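Local coordinates for ErfK/YbiS/YcfS/YnhG family protein (Xylanimonas cellulosilytica, PDB 4LPQ) that probably acts as a peptidoglycan L,D-transpeptidase in cell wall biogenesis, this piece holding a putative peptidoglycan-binding domain and the catalytic domain, at residues T130-Q140 with M198-Y207; L149-K158 with H179-N190. All coordinates share one frame; numbering follows the deposited sequence.

Contact 1: residues T130-Q140 with M198-Y207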
loop_
_atom_site.group_PDB
_atom_site.type_symbol
_atom_site.label_atom_id
_atom_site.label_comp_id
_atom_site.label_asym_id
_atom_site.label_seq_id
_atom_site.Cartn_x
_atom_site.Cartn_y
_atom_site.Cartn_z
ATOM N N THR A 130 0.313 -2.890 15.117
ATOM C CA THR A 130 0.898 -3.821 14.165
ATOM C C THR A 130 2.273 -4.131 14.604
ATOM O O THR A 130 3.053 -3.189 14.878
ATOM C CB THR A 130 0.914 -3.163 12.770
ATOM O OG1 THR A 130 -0.459 -2.889 12.365
ATOM C CG2 THR A 130 1.572 -4.038 11.739
ATOM N N PRO A 131 2.620 -5.401 14.690
ATOM C CA PRO A 131 3.921 -5.670 15.233
ATOM C C PRO A 131 5.059 -5.371 14.270
ATOM O O PRO A 131 4.935 -5.565 13.087
ATOM C CB PRO A 131 3.908 -7.189 15.504
ATOM C CG PRO A 131 2.856 -7.708 14.623
ATOM C CD PRO A 131 1.852 -6.610 14.444
ATOM N N ARG A 132 6.135 -4.873 14.805
ATOM C CA ARG A 132 7.379 -4.687 14.132
ATOM C C ARG A 132 8.214 -5.938 14.299
ATOM O O ARG A 132 8.194 -6.605 15.353
ATOM C CB ARG A 132 8.169 -3.494 14.666
ATOM C CG ARG A 132 7.541 -2.199 14.263
ATOM C CD ARG A 132 8.123 -0.937 14.918
ATOM N NE ARG A 132 7.010 0.087 14.902
ATOM C CZ ARG A 132 6.731 1.229 14.190
ATOM N NH1 ARG A 132 7.443 2.004 13.161
ATOM N NH2 ARG A 132 5.541 1.661 14.498
ATOM N N GLY A 133 8.937 -6.312 13.256
ATOM C CA GLY A 133 9.765 -7.494 13.292
ATOM C C GLY A 133 9.877 -8.221 12.010
ATOM O O GLY A 133 9.573 -7.703 10.963
ATOM N N ASP A 134 10.476 -9.437 12.113
ATOM C CA ASP A 134 10.855 -10.179 10.967
ATOM C C ASP A 134 10.090 -11.515 10.999
ATOM O O ASP A 134 10.420 -12.355 11.849
ATOM C CB ASP A 134 12.344 -10.372 11.076
ATOM C CG ASP A 134 13.041 -10.596 9.865
ATOM O OD1 ASP A 134 12.521 -11.159 8.945
ATOM O OD2 ASP A 134 14.300 -10.250 9.887
ATOM N N PHE A 135 9.112 -11.633 10.129
ATOM C CA PHE A 135 8.131 -12.694 10.161
ATOM C C PHE A 135 8.083 -13.410 8.817
ATOM O O PHE A 135 8.940 -13.148 7.932
ATOM C CB PHE A 135 6.747 -12.118 10.504
ATOM C CG PHE A 135 6.735 -11.380 11.762
ATOM C CD1 PHE A 135 6.779 -11.994 12.989
ATOM C CD2 PHE A 135 6.648 -9.961 11.802
ATOM C CE1 PHE A 135 6.828 -11.259 14.181
ATOM C CE2 PHE A 135 6.639 -9.277 12.991
ATOM C CZ PHE A 135 6.731 -9.918 14.191
ATOM N N ALA A 136 7.165 -14.330 8.605
ATOM C CA ALA A 136 7.031 -15.041 7.351
ATOM C C ALA A 136 5.569 -15.424 7.165
ATOM O O ALA A 136 4.870 -15.717 8.104
ATOM C CB ALA A 136 7.907 -16.315 7.360
ATOM N N VAL A 137 5.151 -15.425 5.895
ATOM C CA VAL A 137 3.850 -15.946 5.559
ATOM C C VAL A 137 3.773 -17.411 5.973
ATOM O O VAL A 137 4.638 -18.206 5.528
ATOM C CB VAL A 137 3.542 -15.795 4.055
ATOM C CG1 VAL A 137 2.225 -16.417 3.702
ATOM C CG2 VAL A 137 3.620 -14.327 3.622
ATOM N N TYR A 138 2.786 -17.762 6.774
ATOM C CA TYR A 138 2.684 -19.141 7.275
ATOM C C TYR A 138 1.392 -19.832 6.866
ATOM O O TYR A 138 1.261 -21.060 6.934
ATOM C CB TYR A 138 2.872 -19.248 8.795
ATOM C CG TYR A 138 1.690 -18.741 9.605
ATOM C CD1 TYR A 138 1.575 -17.395 9.959
ATOM C CD2 TYR A 138 0.713 -19.604 10.012
ATOM C CE1 TYR A 138 0.461 -16.983 10.693
ATOM C CE2 TYR A 138 -0.345 -19.227 10.743
ATOM C CZ TYR A 138 -0.504 -17.903 11.068
ATOM O OH TYR A 138 -1.589 -17.548 11.747
HETATM N N MSE A 139 0.420 -19.016 6.487
HETATM C CA MSE A 139 -0.904 -19.478 5.947
HETATM C C MSE A 139 -1.574 -18.480 5.080
HETATM O O MSE A 139 -1.182 -17.300 5.177
HETATM C CB MSE A 139 -1.747 -19.888 7.163
HETATM C CG MSE A 139 -3.236 -20.299 6.811
HETATM SE SE MSE A 139 -4.338 -20.786 8.309
HETATM C CE MSE A 139 -3.165 -19.903 9.392
ATOM N N GLN A 140 -2.502 -18.872 4.264
ATOM C CA GLN A 140 -3.199 -17.961 3.429
ATOM C C GLN A 140 -4.595 -18.525 3.235
ATOM O O GLN A 140 -4.779 -19.724 3.363
ATOM C CB GLN A 140 -2.435 -17.670 2.181
ATOM C CG GLN A 140 -2.270 -18.889 1.311
ATOM C CD GLN A 140 -1.230 -18.647 0.231
ATOM O OE1 GLN A 140 -0.421 -17.776 0.350
ATOM N NE2 GLN A 140 -1.272 -19.363 -0.788
HETATM N N MSE A 198 3.819 -14.674 -3.785
HETATM C CA MSE A 198 4.197 -14.424 -2.379
HETATM C C MSE A 198 3.863 -15.701 -1.648
HETATM O O MSE A 198 2.932 -15.781 -0.844
HETATM C CB MSE A 198 3.334 -13.204 -1.916
HETATM C CG MSE A 198 3.637 -12.757 -0.558
HETATM SE SE MSE A 198 2.459 -11.171 -0.240
HETATM C CE MSE A 198 2.681 -11.304 1.723
ATOM N N PRO A 199 4.663 -16.763 -1.903
ATOM C CA PRO A 199 4.250 -18.051 -1.388
ATOM C C PRO A 199 4.445 -18.215 0.081
ATOM O O PRO A 199 5.134 -17.395 0.737
ATOM C CB PRO A 199 5.200 -19.056 -2.125
ATOM C CG PRO A 199 6.378 -18.181 -2.487
ATOM C CD PRO A 199 5.801 -16.839 -2.833
ATOM N N ILE A 200 3.878 -19.261 0.658
ATOM C CA ILE A 200 4.146 -19.630 2.014
ATOM C C ILE A 200 5.694 -19.629 2.195
ATOM O O ILE A 200 6.424 -20.167 1.357
ATOM C CB ILE A 200 3.413 -20.970 2.324
ATOM C CG1 ILE A 200 1.839 -20.901 2.063
ATOM C CG2 ILE A 200 3.772 -21.444 3.740
ATOM C CD1 ILE A 200 1.075 -19.801 2.942
ATOM N N GLY A 201 6.135 -19.047 3.286
ATOM C CA GLY A 201 7.523 -18.956 3.637
ATOM C C GLY A 201 8.138 -17.597 3.329
ATOM O O GLY A 201 9.240 -17.290 3.782
ATOM N N THR A 202 7.448 -16.758 2.540
ATOM C CA THR A 202 7.996 -15.456 2.164
ATOM C C THR A 202 8.204 -14.610 3.410
ATOM O O THR A 202 7.284 -14.392 4.205
ATOM C CB THR A 202 7.090 -14.747 1.161
ATOM O OG1 THR A 202 6.912 -15.501 -0.028
ATOM C CG2 THR A 202 7.607 -13.383 0.802
ATOM N N ARG A 203 9.390 -13.984 3.493
ATOM C CA ARG A 203 9.719 -13.063 4.566
ATOM C C ARG A 203 8.790 -11.842 4.516
ATOM O O ARG A 203 8.640 -11.222 3.454
ATOM C CB ARG A 203 11.171 -12.628 4.446
ATOM C CG ARG A 203 11.730 -11.798 5.568
ATOM C CD ARG A 203 13.161 -11.456 5.238
ATOM N NE ARG A 203 13.801 -10.790 6.334
ATOM C CZ ARG A 203 14.930 -10.102 6.258
ATOM N NH1 ARG A 203 15.539 -10.000 5.072
ATOM N NH2 ARG A 203 15.439 -9.544 7.334
ATOM N N VAL A 204 8.355 -11.423 5.678
ATOM C CA VAL A 204 7.560 -10.213 5.836
ATOM C C VAL A 204 8.253 -9.436 6.948
ATOM O O VAL A 204 8.282 -9.856 8.097
ATOM C CB VAL A 204 6.081 -10.473 6.245
ATOM C CG1 VAL A 204 5.313 -9.138 6.385
ATOM C CG2 VAL A 204 5.442 -11.334 5.175
ATOM N N LEU A 205 8.818 -8.275 6.592
ATOM C CA LEU A 205 9.625 -7.481 7.474
ATOM C C LEU A 205 8.925 -6.155 7.746
ATOM O O LEU A 205 8.696 -5.431 6.766
ATOM C CB LEU A 205 11.013 -7.273 6.788
ATOM C CG LEU A 205 11.997 -6.420 7.440
ATOM C CD1 LEU A 205 12.443 -7.027 8.738
ATOM C CD2 LEU A 205 13.223 -6.228 6.503
ATOM N N LEU A 206 8.619 -5.823 8.992
ATOM C CA LEU A 206 7.858 -4.608 9.328
ATOM C C LEU A 206 8.745 -3.763 10.189
ATOM O O LEU A 206 9.346 -4.272 11.163
ATOM C CB LEU A 206 6.567 -4.866 10.021
ATOM C CG LEU A 206 5.581 -5.794 9.320
ATOM C CD1 LEU A 206 5.816 -7.267 9.714
ATOM C CD2 LEU A 206 4.114 -5.371 9.545
ATOM N N TYR A 207 8.816 -2.479 9.887
ATOM C CA TYR A 207 9.673 -1.561 10.703
ATOM C C TYR A 207 9.104 -0.162 10.735
ATOM O O TYR A 207 8.220 0.163 9.900
ATOM C CB TYR A 207 11.072 -1.468 10.090
ATOM C CG TYR A 207 11.142 -1.375 8.593
ATOM C CD1 TYR A 207 11.012 -0.163 7.977
ATOM C CD2 TYR A 207 11.338 -2.466 7.807
ATOM C CE1 TYR A 207 11.096 -0.052 6.618
ATOM C CE2 TYR A 207 11.472 -2.406 6.443
ATOM C CZ TYR A 207 11.309 -1.157 5.829
ATOM O OH TYR A 207 11.390 -1.100 4.426
ATOM O OXT TYR A 207 9.505 0.627 11.669
#
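Gly-133 to Ala-136 and Arg-203 to Leu-206 pair as antiparallel strands of the mixed sheet in the L,D-transpeptidase (YkuD-family) catalytic domain, their short axes 4.3 Å apart. Gly-133 with Leu-206 and Phe-135 with Val-204 are hydrogen-bonded pairs, each closed by two N-H to O bonds. Beyond them Val-137 N donates to Thr-202 O and Val-137 O accepts from Gly-201 N, which brings the type II turn Pro-199 to Thr-202 onto the strand end. At the backbone angles of Gly-133 and Gly-201 a CB would collide with the preceding carbonyl oxygen, so both positions suit glycine.

Two salt bridges reinforce the pairing. Arg-203, extended from CG to NE with CG anti to the backbone N (chi1 -173°), grips the carboxylate of Asp-134 side-on: NE meets OD1 and NH2 meets OD2, both on the syn side but tilted out of the carboxylate plane, the carboxylate and guanidinium planes 17° apart. A leucine in place of Arg-203 would probably leave the Asp-134 carboxylate without its charged mate and free to turn. Arg-132 NH1 binds the C-terminal carboxylate through Tyr-207 OXT at 2.9 Å and also pairs with Asp-93.

On the face bearing Phe-135, Val-204 and Leu-206 the contact is apolar; Val-204 and Leu-206 also pack on Ile-90 of strand 86-91. Leu-206 CD1 lies 3.5 Å from Phe-135 CD2, at the ring edge, while the other methyl of Leu-206, CD2, meets Thr-130 CG2. The branches of Val-137 divide: CG1 meets Ile-200 CD1, and CG2 rests 3.7 Å from Met-198 CE and 3.8 Å from Val-204 CG2. Within the turn, Thr-202 OG1 donates to Pro-199 O at 2.7 Å, in the carbonyl plane and on a lone pair.

Contact 2: residues L149-K158 with H179-N190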
loop_
_atom_site.group_PDB
_atom_site.type_symbol
_atom_site.label_atom_id
_atom_site.label_comp_id
_atom_site.label_asym_id
_atom_site.label_seq_id
_atom_site.Cartn_x
_atom_site.Cartn_y
_atom_site.Cartn_z
ATOM N N LEU A 149 -9.337 -10.284 14.448
ATOM C CA LEU A 149 -8.794 -8.949 14.759
ATOM C C LEU A 149 -9.639 -7.866 14.131
ATOM O O LEU A 149 -10.098 -6.936 14.787
ATOM C CB LEU A 149 -7.323 -8.806 14.234
ATOM C CG LEU A 149 -6.232 -9.325 15.125
ATOM C CD1 LEU A 149 -6.323 -10.864 15.240
ATOM C CD2 LEU A 149 -4.912 -8.895 14.496
ATOM N N GLU A 150 -9.755 -7.913 12.831
ATOM C CA GLU A 150 -10.424 -6.885 12.047
ATOM C C GLU A 150 -11.940 -7.000 12.093
ATOM O O GLU A 150 -12.437 -8.119 12.127
ATOM C CB GLU A 150 -9.944 -6.851 10.610
ATOM C CG GLU A 150 -8.426 -6.709 10.453
ATOM C CD GLU A 150 -7.829 -5.412 11.035
ATOM O OE1 GLU A 150 -8.456 -4.400 10.941
ATOM O OE2 GLU A 150 -6.805 -5.548 11.678
ATOM N N LEU A 151 -12.624 -5.870 11.995
ATOM C CA LEU A 151 -14.092 -5.884 11.953
ATOM C C LEU A 151 -14.725 -6.309 10.677
ATOM O O LEU A 151 -15.800 -6.959 10.663
ATOM C CB LEU A 151 -14.579 -4.488 12.289
ATOM C CG LEU A 151 -14.447 -4.072 13.724
ATOM C CD1 LEU A 151 -15.053 -2.704 13.942
ATOM C CD2 LEU A 151 -15.182 -5.133 14.583
ATOM N N GLY A 152 -14.136 -5.927 9.573
ATOM C CA GLY A 152 -14.750 -6.355 8.279
ATOM C C GLY A 152 -14.084 -7.648 7.811
ATOM O O GLY A 152 -13.293 -8.327 8.532
ATOM N N ASP A 153 -14.389 -8.009 6.603
ATOM C CA ASP A 153 -13.775 -9.169 5.965
ATOM C C ASP A 153 -12.469 -8.745 5.254
ATOM O O ASP A 153 -12.254 -7.577 4.897
ATOM C CB ASP A 153 -14.713 -9.835 4.963
ATOM C CG ASP A 153 -15.895 -10.527 5.631
ATOM O OD1 ASP A 153 -15.834 -11.023 6.776
ATOM O OD2 ASP A 153 -16.908 -10.568 4.949
HETATM N N MSE A 154 -11.646 -9.727 5.027
HETATM C CA MSE A 154 -10.359 -9.587 4.447
HETATM C C MSE A 154 -10.345 -10.347 3.127
HETATM O O MSE A 154 -10.705 -11.522 3.021
HETATM C CB MSE A 154 -9.281 -10.260 5.314
HETATM C CG MSE A 154 -9.178 -9.589 6.681
HETATM SE SE MSE A 154 -7.628 -10.290 7.783
HETATM C CE MSE A 154 -8.237 -12.027 7.819
ATOM N N TRP A 155 -9.835 -9.693 2.076
ATOM C CA TRP A 155 -9.681 -10.304 0.742
ATOM C C TRP A 155 -8.344 -10.978 0.575
ATOM O O TRP A 155 -7.298 -10.287 0.635
ATOM C CB TRP A 155 -9.933 -9.260 -0.368
ATOM C CG TRP A 155 -9.766 -9.819 -1.743
ATOM C CD1 TRP A 155 -8.781 -9.493 -2.625
ATOM C CD2 TRP A 155 -10.611 -10.769 -2.391
ATOM N NE1 TRP A 155 -8.984 -10.203 -3.808
ATOM C CE2 TRP A 155 -10.103 -10.977 -3.674
ATOM C CE3 TRP A 155 -11.749 -11.506 -1.991
ATOM C CZ2 TRP A 155 -10.668 -11.898 -4.544
ATOM C CZ3 TRP A 155 -12.271 -12.432 -2.823
ATOM C CH2 TRP A 155 -11.756 -12.611 -4.105
ATOM N N ARG A 156 -8.317 -12.283 0.415
ATOM C CA ARG A 156 -7.115 -13.047 0.159
ATOM C C ARG A 156 -6.015 -12.759 1.176
ATOM O O ARG A 156 -4.877 -12.470 0.765
ATOM C CB ARG A 156 -6.715 -12.880 -1.294
ATOM C CG ARG A 156 -7.800 -13.164 -2.331
ATOM C CD ARG A 156 -7.285 -13.077 -3.747
ATOM N NE ARG A 156 -6.490 -14.197 -4.148
ATOM C CZ ARG A 156 -5.866 -14.255 -5.284
ATOM N NH1 ARG A 156 -5.771 -13.210 -6.066
ATOM N NH2 ARG A 156 -5.303 -15.419 -5.663
ATOM N N PRO A 157 -6.307 -12.938 2.468
ATOM C CA PRO A 157 -5.234 -12.725 3.465
ATOM C C PRO A 157 -4.065 -13.714 3.349
ATOM O O PRO A 157 -4.262 -14.897 3.151
ATOM C CB PRO A 157 -5.998 -12.865 4.761
ATOM C CG PRO A 157 -7.140 -13.815 4.455
ATOM C CD PRO A 157 -7.575 -13.394 3.082
ATOM N N LYS A 158 -2.911 -13.121 3.596
ATOM C CA LYS A 158 -1.673 -13.826 3.781
ATOM C C LYS A 158 -1.183 -13.554 5.223
ATOM O O LYS A 158 -0.893 -12.378 5.569
ATOM C CB LYS A 158 -0.622 -13.424 2.809
ATOM C CG LYS A 158 -0.972 -13.815 1.403
ATOM C CD LYS A 158 0.092 -14.148 0.594
ATOM C CE LYS A 158 -0.274 -14.519 -0.799
ATOM N NZ LYS A 158 0.293 -15.818 -1.280
ATOM N N HIS A 179 -7.247 -2.567 12.842
ATOM C CA HIS A 179 -7.023 -3.146 14.197
ATOM C C HIS A 179 -5.699 -3.848 14.335
ATOM O O HIS A 179 -5.416 -4.464 15.353
ATOM C CB HIS A 179 -8.113 -4.122 14.579
ATOM C CG HIS A 179 -9.368 -3.477 14.942
ATOM N ND1 HIS A 179 -10.470 -4.210 15.278
ATOM C CD2 HIS A 179 -9.688 -2.198 15.196
ATOM C CE1 HIS A 179 -11.454 -3.409 15.661
ATOM N NE2 HIS A 179 -10.984 -2.183 15.685
ATOM N N GLY A 180 -4.849 -3.732 13.297
ATOM C CA GLY A 180 -3.568 -4.312 13.349
ATOM C C GLY A 180 -3.127 -4.984 12.066
ATOM O O GLY A 180 -1.893 -5.113 11.812
ATOM N N CYS A 181 -4.057 -5.547 11.254
ATOM C CA CYS A 181 -3.610 -6.115 10.000
ATOM C C CYS A 181 -3.171 -4.991 9.038
ATOM O O CYS A 181 -3.428 -3.801 9.268
ATOM C CB CYS A 181 -4.717 -6.875 9.403
ATOM S SG CYS A 181 -5.050 -8.438 10.303
ATOM N N VAL A 182 -2.490 -5.412 7.971
ATOM C CA VAL A 182 -2.032 -4.470 6.965
ATOM C C VAL A 182 -2.882 -4.557 5.753
ATOM O O VAL A 182 -2.868 -5.584 5.052
ATOM C CB VAL A 182 -0.550 -4.728 6.639
ATOM C CG1 VAL A 182 -0.062 -3.773 5.589
ATOM C CG2 VAL A 182 0.302 -4.642 7.940
ATOM N N ARG A 183 -3.631 -3.524 5.431
ATOM C CA ARG A 183 -4.542 -3.459 4.323
ATOM C C ARG A 183 -3.838 -2.897 3.060
ATOM O O ARG A 183 -3.074 -1.939 3.183
ATOM C CB ARG A 183 -5.689 -2.424 4.624
ATOM C CG ARG A 183 -6.475 -2.764 5.801
ATOM C CD ARG A 183 -7.430 -1.584 5.943
ATOM N NE ARG A 183 -8.231 -1.879 7.022
ATOM C CZ ARG A 183 -9.153 -1.098 7.462
ATOM N NH1 ARG A 183 -9.451 0.040 6.805
ATOM N NH2 ARG A 183 -9.739 -1.493 8.541
ATOM N N VAL A 184 -4.208 -3.441 1.939
ATOM C CA VAL A 184 -3.858 -2.945 0.597
ATOM C C VAL A 184 -5.096 -3.066 -0.287
ATOM O O VAL A 184 -6.076 -3.684 0.117
ATOM C CB VAL A 184 -2.652 -3.679 -0.026
ATOM C CG1 VAL A 184 -1.416 -3.539 0.884
ATOM C CG2 VAL A 184 -2.994 -5.127 -0.301
ATOM N N SER A 185 -5.080 -2.515 -1.493
ATOM C CA SER A 185 -6.227 -2.687 -2.390
ATOM C C SER A 185 -6.419 -4.130 -2.813
ATOM O O SER A 185 -5.442 -4.899 -2.836
ATOM C CB SER A 185 -6.136 -1.801 -3.624
ATOM O OG SER A 185 -5.119 -2.258 -4.516
ATOM N N ASN A 186 -7.613 -4.497 -3.203
ATOM C CA ASN A 186 -7.813 -5.848 -3.725
ATOM C C ASN A 186 -6.944 -6.140 -4.963
ATOM O O ASN A 186 -6.423 -7.198 -5.088
ATOM C CB ASN A 186 -9.288 -6.089 -3.990
ATOM C CG ASN A 186 -10.157 -6.167 -2.777
ATOM O OD1 ASN A 186 -9.742 -6.230 -1.668
ATOM N ND2 ASN A 186 -11.429 -6.159 -3.065
ATOM N N ALA A 187 -6.828 -5.120 -5.840
ATOM C CA ALA A 187 -6.006 -5.265 -7.006
ATOM C C ALA A 187 -4.547 -5.518 -6.652
ATOM O O ALA A 187 -3.875 -6.332 -7.262
ATOM C CB ALA A 187 -6.174 -4.082 -7.903
ATOM N N ALA A 188 -4.035 -4.746 -5.692
ATOM C CA ALA A 188 -2.656 -4.945 -5.246
ATOM C C ALA A 188 -2.521 -6.355 -4.647
ATOM O O ALA A 188 -1.524 -7.026 -4.903
ATOM C CB ALA A 188 -2.207 -3.871 -4.236
HETATM N N MSE A 189 -3.486 -6.795 -3.891
HETATM C CA MSE A 189 -3.420 -8.121 -3.256
HETATM C C MSE A 189 -3.415 -9.190 -4.384
HETATM O O MSE A 189 -2.640 -10.144 -4.287
HETATM C CB MSE A 189 -4.593 -8.317 -2.300
HETATM C CG MSE A 189 -4.278 -9.436 -1.339
HETATM SE SE MSE A 189 -2.898 -8.834 -0.035
HETATM C CE MSE A 189 -2.093 -10.538 0.378
ATOM N N ASN A 190 -4.225 -9.024 -5.415
ATOM C CA ASN A 190 -4.271 -9.961 -6.491
ATOM C C ASN A 190 -2.939 -10.025 -7.211
ATOM O O ASN A 190 -2.467 -11.120 -7.569
ATOM C CB ASN A 190 -5.420 -9.641 -7.474
ATOM C CG ASN A 190 -6.799 -9.805 -6.865
ATOM O OD1 ASN A 190 -7.012 -10.554 -5.922
ATOM N ND2 ASN A 190 -7.751 -9.094 -7.464
#
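Glu-150 turns its carboxylate onto the backbone of His-179 to Cys-181, its chain bent at chi2 (-62°) to bring both oxygens there. OE1 takes His-179 N on its syn lone pair at 2.9 Å, in a nearly straight bond, and OE2 receives Cys-181 N at 2.8 Å from above the carboxylate plane. Two amides thus hold the buried group and fix its rotation. Arg-183 NH2 adds a long salt bridge to OE1, with its NH1 bonded to Ser-171 O. The side chain of His-179 returns the grip: ND1 donates to Leu-149 O, which lies in the ring plane.

Cys-181, the predicted nucleophile of this YkuD-type catalytic domain, is thereby anchored at its backbone amide by Glu-150. Its SG lies 4.1 Å from Met-154 SE and 4.2 Å from Leu-149 CD2, and both Met-154 and Cys-181 touch His-167, the predicted proton donor/acceptor. Strand 182-184 then leads into helix 186-196, N-capped by Ser-185 OG, which accepts from Ala-188 N.

At the helix, polar contacts converge on Asn-190 OD1. Trp-155 NE1 and Arg-156 NH1 both reach it at 2.9 Å, from opposite faces of the amide plane, and OD1 lies close to the plane of each donor group. The guanidinium of Arg-156 is further held by salt bridges to Asp-142 and Asp-194. Asn-186 puts its amide over one face of the indole, the two planes 45° apart, with OD1 3.3 Å from Trp-155 CB. Between these polar groups and Lys-158 packs Met-189, bent at chi2 (72°): CG lies beside the carbonyls of Trp-155 and Arg-156, and CE meets Lys-158 CG at 3.6 Å.

How the contacts relate
From the N terminus the chain passes the putative peptidoglycan-binding region, enters the catalytic domain, runs through strands 86-91 to 124-127 and reaches 130-140, the first of the four segments. Segment 149-158 follows, its strand beside 133-140 in the same sheet. Strand 164-168 then leads to 179-190, which closes the loop of contact 2. Helix 186-196 continues to 198-207, where contact 1 closes a wider loop with contact 2 nested inside. Contact 1 ties the C-terminal strand to the sheet; contact 2 ties the Cys-181 loop to the loop at 149-151, and helix 186-196 to strand 154-159. They meet at Lys-158, whose NZ probably hydrogen-bonds both Gln-140 OE1 and Met-198 O, and, separately, where Thr-130 CG2 packs against Val-182 CG2.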